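Side-chain contacts in acetylene hydratase (Pelobacter acetylenicus, PDB 2E7Z), which catalyses the non-redox hydration of acetylene to acetaldehyde, using a tungsten-bis(molybdopterin guanine dinucleotide) cofactor and a [4Fe-4S] cluster: residues A49-T54 / P615-D620; A17-K20 / K24-T27; K428-Q433 / A447-Y452. All coordinates share one frame; numbering follows the deposited sequence.

Interactions 1 and 2 adjoin each other, their centres about 14 Å apart: the carboxylate of Asp50, in helix 49-53 of interaction 1, reaches the backbone of Ile25 in the hairpin of interaction 2. Interaction 3 lies apart, about 27 Å from interaction 1 and 37 Å from interaction 2 between centres, and touches neither. It is apolar and mostly buried, three side chains meeting without a hydrogen bond. Interaction 2 is held by antiparallel backbone bonds, with a largely apolar face, mostly buried apart from Val19, and a polar, partly exposed one. Interaction 1, partly buried, joins segments 561 residues apart through sparse methyl contacts and a bridging water.

Interaction 1: residues A49-T54 / P615-D620; sequences ADTIRT and PGILRD
Thr51 and Ile617 meet through their branch methyls, CG2 of the threonine lying 4.2 Å from CG2 of the isoleucine, and the two side chains cross at about a right angle. Deeper in the contact, Ile52 CG1 approaches Leu618 CD1 at 4.4 Å, a loose apolar contact between two buried residues. No direct hydrogen bond crosses between the segments; a water takes that part. It donates to Thr51 OG1 at 3.0 Å and accepts from the backbone N of Leu618 at 3.1 Å. With chi1 at 71°, the threonine holds OG1 between its backbone N and carbonyl carbon while CG2 is left to meet the isoleucine; the same hydroxyl is also hydrogen-bonded to Asn48 O. The contact thus brings the short helix 49-53 of the N-terminal region against the start of helix 617-621, in the molybdopterin dinucleotide-binding region of this DMSO reductase family enzyme. Cofactor-binding residues adjoin both sides, Gln441 near Ile52 and Ser606 near Leu618. On the side of helix 49-53 turned from the contact, Arg53 NE forms a salt bridge of 2.9 Å with Asp50 OD1, the carboxylate oxygen lying almost in the guanidinium plane. At the end of this helix Asp50 O is gripped twice by Thr54, whose N and OG1 arrive from opposite faces of the carbonyl plane, OG1 at 2.8 Å. Beyond the packed side chains, Pro615 O is hydrogen-bonded to His55 NE2.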
loop_
_atom_site.group_PDB
_atom_site.type_symbol
_atom_site.label_atom_id
_atom_site.label_comp_id
_atom_site.label_asym_id
_atom_site.label_seq_id
_atom_site.Cartn_x
_atom_site.Cartn_y
_atom_site.Cartn_z
ATOM N N ALA A 49 -14.525 15.594 -5.214
ATOM C CA ALA A 49 -14.856 14.206 -5.496
ATOM C C ALA A 49 -16.100 14.003 -6.349
ATOM O O ALA A 49 -16.188 13.045 -7.126
ATOM C CB ALA A 49 -14.948 13.401 -4.186
ATOM N N ASP A 50 -17.069 14.910 -6.218
ATOM C CA ASP A 50 -18.292 14.761 -7.005
ATOM C C ASP A 50 -18.036 14.961 -8.494
ATOM O O ASP A 50 -18.774 14.424 -9.301
ATOM C CB ASP A 50 -19.434 15.654 -6.503
ATOM C CG ASP A 50 -20.818 15.092 -6.853
ATOM O OD1 ASP A 50 -20.971 13.849 -6.767
ATOM O OD2 ASP A 50 -21.725 15.892 -7.237
ATOM N N THR A 51 -16.956 15.664 -8.848
ATOM C CA THR A 51 -16.609 15.808 -10.278
ATOM C C THR A 51 -16.154 14.472 -10.880
ATOM O O THR A 51 -16.215 14.269 -12.098
ATOM C CB THR A 51 -15.507 16.852 -10.554
ATOM O OG1 THR A 51 -14.254 16.344 -10.082
ATOM C CG2 THR A 51 -15.824 18.195 -9.881
ATOM N N ILE A 52 -15.697 13.574 -10.003
ATOM C CA ILE A 52 -15.353 12.208 -10.392
ATOM C C ILE A 52 -16.590 11.315 -10.352
ATOM O O ILE A 52 -16.864 10.584 -11.315
ATOM C CB ILE A 52 -14.272 11.652 -9.474
ATOM C CG1 ILE A 52 -13.033 12.575 -9.464
ATOM C CG2 ILE A 52 -13.872 10.228 -9.923
ATOM C CD1 ILE A 52 -12.363 12.828 -10.824
ATOM N N ARG A 53 -17.350 11.380 -9.244
ATOM C CA ARG A 53 -18.585 10.602 -9.172
ATOM C C ARG A 53 -19.520 10.862 -10.372
ATOM O O ARG A 53 -20.197 9.944 -10.858
ATOM C CB ARG A 53 -19.327 10.861 -7.858
ATOM C CG ARG A 53 -20.515 9.943 -7.670
ATOM C CD ARG A 53 -21.466 10.474 -6.616
ATOM N NE ARG A 53 -22.474 11.392 -7.156
ATOM C CZ ARG A 53 -23.607 10.999 -7.735
ATOM N NH1 ARG A 53 -23.887 9.707 -7.891
ATOM N NH2 ARG A 53 -24.486 11.921 -8.128
ATOM N N THR A 54 -19.576 12.120 -10.832
ATOM C CA THR A 54 -20.479 12.487 -11.927
ATOM C C THR A 54 -19.772 12.672 -13.261
ATOM O O THR A 54 -20.357 13.225 -14.194
ATOM C CB THR A 54 -21.318 13.764 -11.602
ATOM O OG1 THR A 54 -20.442 14.887 -11.473
ATOM C CG2 THR A 54 -22.061 13.563 -10.295
ATOM N N PRO A 615 -10.342 14.521 -17.522
ATOM C CA PRO A 615 -10.466 15.965 -17.686
ATOM C C PRO A 615 -11.320 16.581 -16.583
ATOM O O PRO A 615 -12.435 16.125 -16.328
ATOM C CB PRO A 615 -11.145 16.109 -19.056
ATOM C CG PRO A 615 -10.631 14.950 -19.840
ATOM C CD PRO A 615 -10.572 13.812 -18.798
ATOM N N GLY A 616 -10.786 17.602 -15.925
ATOM C CA GLY A 616 -11.524 18.298 -14.884
ATOM C C GLY A 616 -10.618 19.126 -14.020
ATOM O O GLY A 616 -9.401 19.232 -14.279
ATOM N N ILE A 617 -11.205 19.698 -12.972
ATOM C CA ILE A 617 -10.493 20.590 -12.057
ATOM C C ILE A 617 -9.243 19.965 -11.448
ATOM O O ILE A 617 -8.199 20.614 -11.373
ATOM C CB ILE A 617 -11.457 21.195 -10.971
ATOM C CG1 ILE A 617 -10.747 22.249 -10.103
ATOM C CG2 ILE A 617 -12.142 20.096 -10.148
ATOM C CD1 ILE A 617 -11.702 23.176 -9.350
ATOM N N LEU A 618 -9.330 18.697 -11.031
ATOM C CA LEU A 618 -8.169 18.073 -10.428
ATOM C C LEU A 618 -7.027 17.873 -11.438
ATOM O O LEU A 618 -5.858 18.190 -11.134
ATOM C CB LEU A 618 -8.571 16.744 -9.777
ATOM C CG LEU A 618 -9.498 16.902 -8.563
ATOM C CD1 LEU A 618 -10.003 15.522 -8.118
ATOM C CD2 LEU A 618 -8.784 17.581 -7.403
ATOM N N ARG A 619 -7.361 17.362 -12.628
ATOM C CA ARG A 619 -6.353 17.190 -13.696
ATOM C C ARG A 619 -5.687 18.511 -14.050
ATOM O O ARG A 619 -4.481 18.558 -14.288
ATOM C CB ARG A 619 -6.970 16.561 -14.940
ATOM C CG ARG A 619 -6.024 16.435 -16.145
ATOM C CD ARG A 619 -4.799 15.512 -15.912
ATOM N NE ARG A 619 -3.973 15.520 -17.121
ATOM C CZ ARG A 619 -4.263 14.854 -18.242
ATOM N NH1 ARG A 619 -5.350 14.082 -18.319
ATOM N NH2 ARG A 619 -3.453 14.955 -19.292
ATOM N N ASP A 620 -6.472 19.579 -14.044
ATOM C CA ASP A 620 -5.957 20.912 -14.398
ATOM C C ASP A 620 -4.903 21.442 -13.426
ATOM O O ASP A 620 -4.063 22.260 -13.817
ATOM C CB ASP A 620 -7.112 21.913 -14.497
ATOM C CG ASP A 620 -7.919 21.765 -15.774
ATOM O OD1 ASP A 620 -7.504 21.010 -16.678
ATOM O OD2 ASP A 620 -8.974 22.442 -15.894
HETATM O O HOH W 1 -11.766 16.832 -11.604
#

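Interaction 2: residues A17-K20 / K24-T27; sequences AEVK and KIQT
Ile25 divides its two branches between two neighbours on the opposite strand: Ala17 CB meets its CG2 at 4.0 Å, and Val19 CG2 lies 4.2 Å from its CG1. This face of the sheet is largely apolar. Ala17 CB also touches Thr27 CG2, while the hydroxyl of Thr27 turns to Ser46 O. Val481 and Val482 pack against the same side. On the other face Glu18 rises directly across from Gln26, whose chain is extended, with CG anti to the backbone N (chi1 171°). Lys20, modelled in two conformations, crosses Gln26 obliquely in one of them, its extended chain passing over the base of the glutamine with CE 3.4 Å from Gln26 CB. In that conformation NZ makes a hydrogen bond of 3.1 Å to Gln26 OE1, which is tentative: the ammonium sits 58° out of the amide plane rather than on a lone pair, and the C=O...N angle is only 102°. Between the faces, Glu18 and Gln26 form a hydrogen-bonded pair, with both N...O distances 2.9 Å, flanked by the non-hydrogen-bonded pairs Ala17-Thr27 and Val19-Ile25. Nearer the turn, Lys20 N bonds almost straight to Lys24 O at 2.8 Å. The arrangement is an antiparallel beta hairpin, strands 14-19 and 25-29, within the N-terminal three-stranded sheet beside the [4Fe-4S] cluster; Thr27 comes within about 8 Å of the cluster, side chain to nearest atom.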
loop_
_atom_site.group_PDB
_atom_site.type_symbol
_atom_site.label_atom_id
_atom_site.label_comp_id
_atom_site.label_asym_id
_atom_site.label_seq_id
_atom_site.Cartn_x
_atom_site.Cartn_y
_atom_site.Cartn_z
ATOM N N ALA A 17 -20.854 15.662 4.037
ATOM C CA ALA A 17 -21.375 15.814 2.683
ATOM C C ALA A 17 -22.830 16.177 2.732
ATOM O O ALA A 17 -23.561 15.756 3.633
ATOM C CB ALA A 17 -21.201 14.529 1.883
ATOM N N GLU A 18 -23.247 16.943 1.734
ATOM C CA GLU A 18 -24.638 17.317 1.601
ATOM C C GLU A 18 -24.999 17.467 0.132
ATOM O O GLU A 18 -24.248 18.057 -0.644
ATOM C CB GLU A 18 -24.887 18.642 2.312
ATOM C CG GLU A 18 -26.352 18.968 2.448
ATOM C CD GLU A 18 -26.597 20.284 3.154
ATOM O OE1 GLU A 18 -25.653 21.114 3.252
ATOM O OE2 GLU A 18 -27.746 20.484 3.610
ATOM N N VAL A 19 -26.154 16.925 -0.239
ATOM C CA VAL A 19 -26.684 17.093 -1.587
ATOM C C VAL A 19 -27.355 18.455 -1.682
ATOM O O VAL A 19 -28.246 18.770 -0.896
ATOM C CB VAL A 19 -27.709 16.002 -1.922
ATOM C CG1 VAL A 19 -28.137 16.088 -3.366
ATOM C CG2 VAL A 19 -27.119 14.632 -1.648
ATOM N N LYS A 20 -26.896 19.265 -2.629
ATOM C CA LYS A 20 -27.470 20.596 -2.852
ATOM C C LYS A 20 -28.731 20.501 -3.701
ATOM O O LYS A 20 -29.042 19.444 -4.252
ATOM C CB LYS A 20 -26.434 21.513 -3.503
ATOM C CG LYS A 20 -25.321 21.919 -2.555
ATOM C CD LYS A 20 -24.132 22.480 -3.310
ATOM C CE LYS A 20 -23.228 23.273 -2.390
ATOM N NZ LYS A 20 -21.926 23.616 -3.034
ATOM N N LYS A 24 -25.856 18.338 -6.973
ATOM C CA LYS A 24 -24.409 18.287 -6.747
ATOM C C LYS A 24 -24.161 17.969 -5.271
ATOM O O LYS A 24 -24.876 18.445 -4.384
ATOM C CB LYS A 24 -23.726 19.602 -7.120
ATOM C CG LYS A 24 -23.529 19.833 -8.609
ATOM C CD LYS A 24 -22.722 21.123 -8.848
ATOM C CE LYS A 24 -23.079 21.786 -10.177
ATOM N NZ LYS A 24 -22.446 21.092 -11.338
ATOM N N ILE A 25 -23.157 17.139 -5.004
ATOM C CA ILE A 25 -22.775 16.842 -3.633
ATOM C C ILE A 25 -21.630 17.742 -3.207
ATOM O O ILE A 25 -20.540 17.709 -3.807
ATOM C CB ILE A 25 -22.387 15.350 -3.440
ATOM C CG1 ILE A 25 -23.537 14.460 -3.918
ATOM C CG2 ILE A 25 -22.019 15.101 -1.979
ATOM C CD1 ILE A 25 -23.190 12.982 -4.001
ATOM N N GLN A 26 -21.867 18.526 -2.165
ATOM C CA GLN A 26 -20.836 19.352 -1.593
ATOM C C GLN A 26 -20.191 18.608 -0.430
ATOM O O GLN A 26 -20.884 18.134 0.480
ATOM C CB GLN A 26 -21.429 20.679 -1.123
ATOM C CG GLN A 26 -20.468 21.531 -0.312
ATOM C CD GLN A 26 -21.161 22.710 0.337
ATOM O OE1 GLN A 26 -20.970 23.844 -0.072
ATOM N NE2 GLN A 26 -21.997 22.437 1.337
ATOM N N THR A 27 -18.865 18.489 -0.476
ATOM C CA THR A 27 -18.089 17.892 0.610
ATOM C C THR A 27 -17.271 18.963 1.327
ATOM O O THR A 27 -16.750 19.888 0.685
ATOM C CB THR A 27 -17.138 16.816 0.084
ATOM O OG1 THR A 27 -16.449 17.329 -1.065
ATOM C CG2 THR A 27 -17.910 15.551 -0.302
#

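Interaction 3: residues K428-Q433 / A447-Y452; sequences KGLMNQ and AQLADY
Leu449 turns its two methyls against two successive residues of the facing helix, CD1 toward Leu430 and CD2 toward Met431. The first pair meets methyl to methyl, Leu430 CD1 lying 3.9 Å from Leu449 CD1, and the leucine side chains cross at about a right angle. In the second, the thioether sulfur does the touching: Met431 SD lies 3.7 Å from Leu449 CD2, again with the side chains roughly perpendicular. Met431 is folded: the bend at chi2 (-63°) brings SD against the leucine methyl, and a second bend at chi3 turns only the terminal CE. Leu449 alone supplies half of the surface buried between the two segments, spanning both partners. The contact is wholly apolar, and hydrogen bonds lie beside it, not across it. As the helix ends, Gln433 folds back over the last turn and NE2 donates to Gly429 O at 3.1 Å, arriving from above the carbonyl plane. Asn432 N reaches the same oxygen from the opposite face, while NE2 is hydrogen-bonded to Val406 O as well. Arg70 is bonded to both segments: its NH1 makes a salt bridge with Asp451 OD2 and donates to Leu449 O, and its NH2 donates to Gln433 O. The helix end at 428-431 thus packs on the loop that follows strand 435-440 and leads into strand 452-455, two parallel neighbours in the mixed sheet. Leu430 also rests on Met398 of helix 391-400 and Phe409 of strand 408-412, while Phe688 packs against Leu449.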
loop_
_atom_site.group_PDB
_atom_site.type_symbol
_atom_site.label_atom_id
_atom_site.label_comp_id
_atom_site.label_asym_id
_atom_site.label_seq_id
_atom_site.Cartn_x
_atom_site.Cartn_y
_atom_site.Cartn_z
ATOM N N LYS A 428 2.338 -8.274 -20.949
ATOM C CA LYS A 428 2.461 -9.586 -21.562
ATOM C C LYS A 428 1.555 -10.601 -20.828
ATOM O O LYS A 428 0.874 -11.423 -21.449
ATOM C CB LYS A 428 3.925 -10.074 -21.546
ATOM C CG LYS A 428 4.065 -11.451 -22.161
ATOM C CD LYS A 428 5.483 -11.928 -22.211
ATOM C CE LYS A 428 5.452 -13.361 -22.709
ATOM N NZ LYS A 428 6.800 -13.895 -23.018
ATOM N N GLY A 429 1.559 -10.528 -19.500
ATOM C CA GLY A 429 0.730 -11.417 -18.678
ATOM C C GLY A 429 -0.746 -11.251 -19.010
ATOM O O GLY A 429 -1.454 -12.207 -19.268
ATOM N N LEU A 430 -1.213 -9.995 -19.031
ATOM C CA LEU A 430 -2.612 -9.706 -19.378
ATOM C C LEU A 430 -2.955 -10.176 -20.804
ATOM O O LEU A 430 -4.016 -10.765 -21.029
ATOM C CB LEU A 430 -2.901 -8.196 -19.199
ATOM C CG LEU A 430 -2.916 -7.803 -17.709
ATOM C CD1 LEU A 430 -2.877 -6.252 -17.626
ATOM C CD2 LEU A 430 -4.156 -8.347 -17.015
ATOM N N MET A 431 -2.049 -9.968 -21.753
ATOM C CA MET A 431 -2.294 -10.392 -23.140
ATOM C C MET A 431 -2.348 -11.924 -23.292
ATOM O O MET A 431 -2.851 -12.413 -24.301
ATOM C CB MET A 431 -1.251 -9.784 -24.095
ATOM C CG MET A 431 -1.399 -8.276 -24.279
ATOM S SD MET A 431 -2.981 -7.860 -25.041
ATOM C CE MET A 431 -2.831 -8.656 -26.649
ATOM N N ASN A 432 -1.870 -12.673 -22.303
ATOM C CA ASN A 432 -1.932 -14.141 -22.375
ATOM C C ASN A 432 -3.118 -14.730 -21.608
ATOM O O ASN A 432 -3.224 -15.940 -21.502
ATOM C CB ASN A 432 -0.614 -14.728 -21.863
ATOM C CG ASN A 432 -0.393 -16.163 -22.297
ATOM O OD1 ASN A 432 0.154 -16.971 -21.535
ATOM N ND2 ASN A 432 -0.753 -16.481 -23.501
ATOM N N GLN A 433 -4.007 -13.872 -21.111
ATOM C CA GLN A 433 -5.202 -14.316 -20.378
ATOM C C GLN A 433 -6.316 -14.759 -21.294
ATOM O O GLN A 433 -6.460 -14.235 -22.387
ATOM C CB GLN A 433 -5.719 -13.206 -19.442
ATOM C CG GLN A 433 -4.729 -12.781 -18.361
ATOM C CD GLN A 433 -4.251 -14.003 -17.589
ATOM O OE1 GLN A 433 -4.969 -14.515 -16.744
ATOM N NE2 GLN A 433 -3.049 -14.490 -17.901
ATOM N N ALA A 447 -8.468 -1.708 -17.613
ATOM C CA ALA A 447 -9.808 -2.009 -18.119
ATOM C C ALA A 447 -9.788 -2.154 -19.651
ATOM O O ALA A 447 -10.519 -2.960 -20.227
ATOM C CB ALA A 447 -10.783 -0.917 -17.700
ATOM N N GLN A 448 -8.881 -1.416 -20.285
ATOM C CA GLN A 448 -8.780 -1.463 -21.746
ATOM C C GLN A 448 -8.392 -2.831 -22.272
ATOM O O GLN A 448 -8.620 -3.188 -23.423
ATOM C CB GLN A 448 -7.758 -0.454 -22.191
ATOM C CG GLN A 448 -8.371 0.955 -22.123
ATOM C CD GLN A 448 -7.382 2.053 -22.450
ATOM O OE1 GLN A 448 -6.499 1.873 -23.299
ATOM N NE2 GLN A 448 -7.528 3.204 -21.782
ATOM N N LEU A 449 -7.786 -3.614 -21.372
ATOM C CA LEU A 449 -7.307 -4.979 -21.643
ATOM C C LEU A 449 -8.290 -6.050 -21.206
ATOM O O LEU A 449 -7.994 -7.250 -21.290
ATOM C CB LEU A 449 -5.929 -5.184 -20.982
ATOM C CG LEU A 449 -4.793 -4.409 -21.671
ATOM C CD1 LEU A 449 -3.628 -4.081 -20.737
ATOM C CD2 LEU A 449 -4.306 -5.129 -22.914
ATOM N N ALA A 450 -9.483 -5.637 -20.770
ATOM C CA ALA A 450 -10.430 -6.578 -20.216
ATOM C C ALA A 450 -11.358 -7.195 -21.254
ATOM O O ALA A 450 -11.545 -6.629 -22.329
ATOM C CB ALA A 450 -11.221 -5.934 -19.101
ATOM N N ASP A 451 -11.945 -8.345 -20.899
ATOM C CA ASP A 451 -13.109 -8.885 -21.629
ATOM C C ASP A 451 -14.392 -8.196 -21.171
ATOM O O ASP A 451 -15.337 -8.011 -21.954
ATOM C CB ASP A 451 -13.220 -10.384 -21.417
ATOM C CG ASP A 451 -12.046 -11.106 -22.017
ATOM O OD1 ASP A 451 -12.013 -11.301 -23.257
ATOM O OD2 ASP A 451 -11.140 -11.480 -21.267
ATOM N N TYR A 452 -14.442 -7.830 -19.894
ATOM C CA TYR A 452 -15.612 -7.198 -19.273
ATOM C C TYR A 452 -15.159 -6.122 -18.328
ATOM O O TYR A 452 -14.248 -6.377 -17.492
ATOM C CB TYR A 452 -16.472 -8.212 -18.469
ATOM C CG TYR A 452 -16.958 -9.368 -19.309
ATOM C CD1 TYR A 452 -16.172 -10.510 -19.471
ATOM C CD2 TYR A 452 -18.186 -9.289 -19.986
ATOM C CE1 TYR A 452 -16.566 -11.562 -20.261
ATOM C CE2 TYR A 452 -18.604 -10.318 -20.823
ATOM C CZ TYR A 452 -17.779 -11.441 -20.959
ATOM O OH TYR A 452 -18.176 -12.466 -21.786
#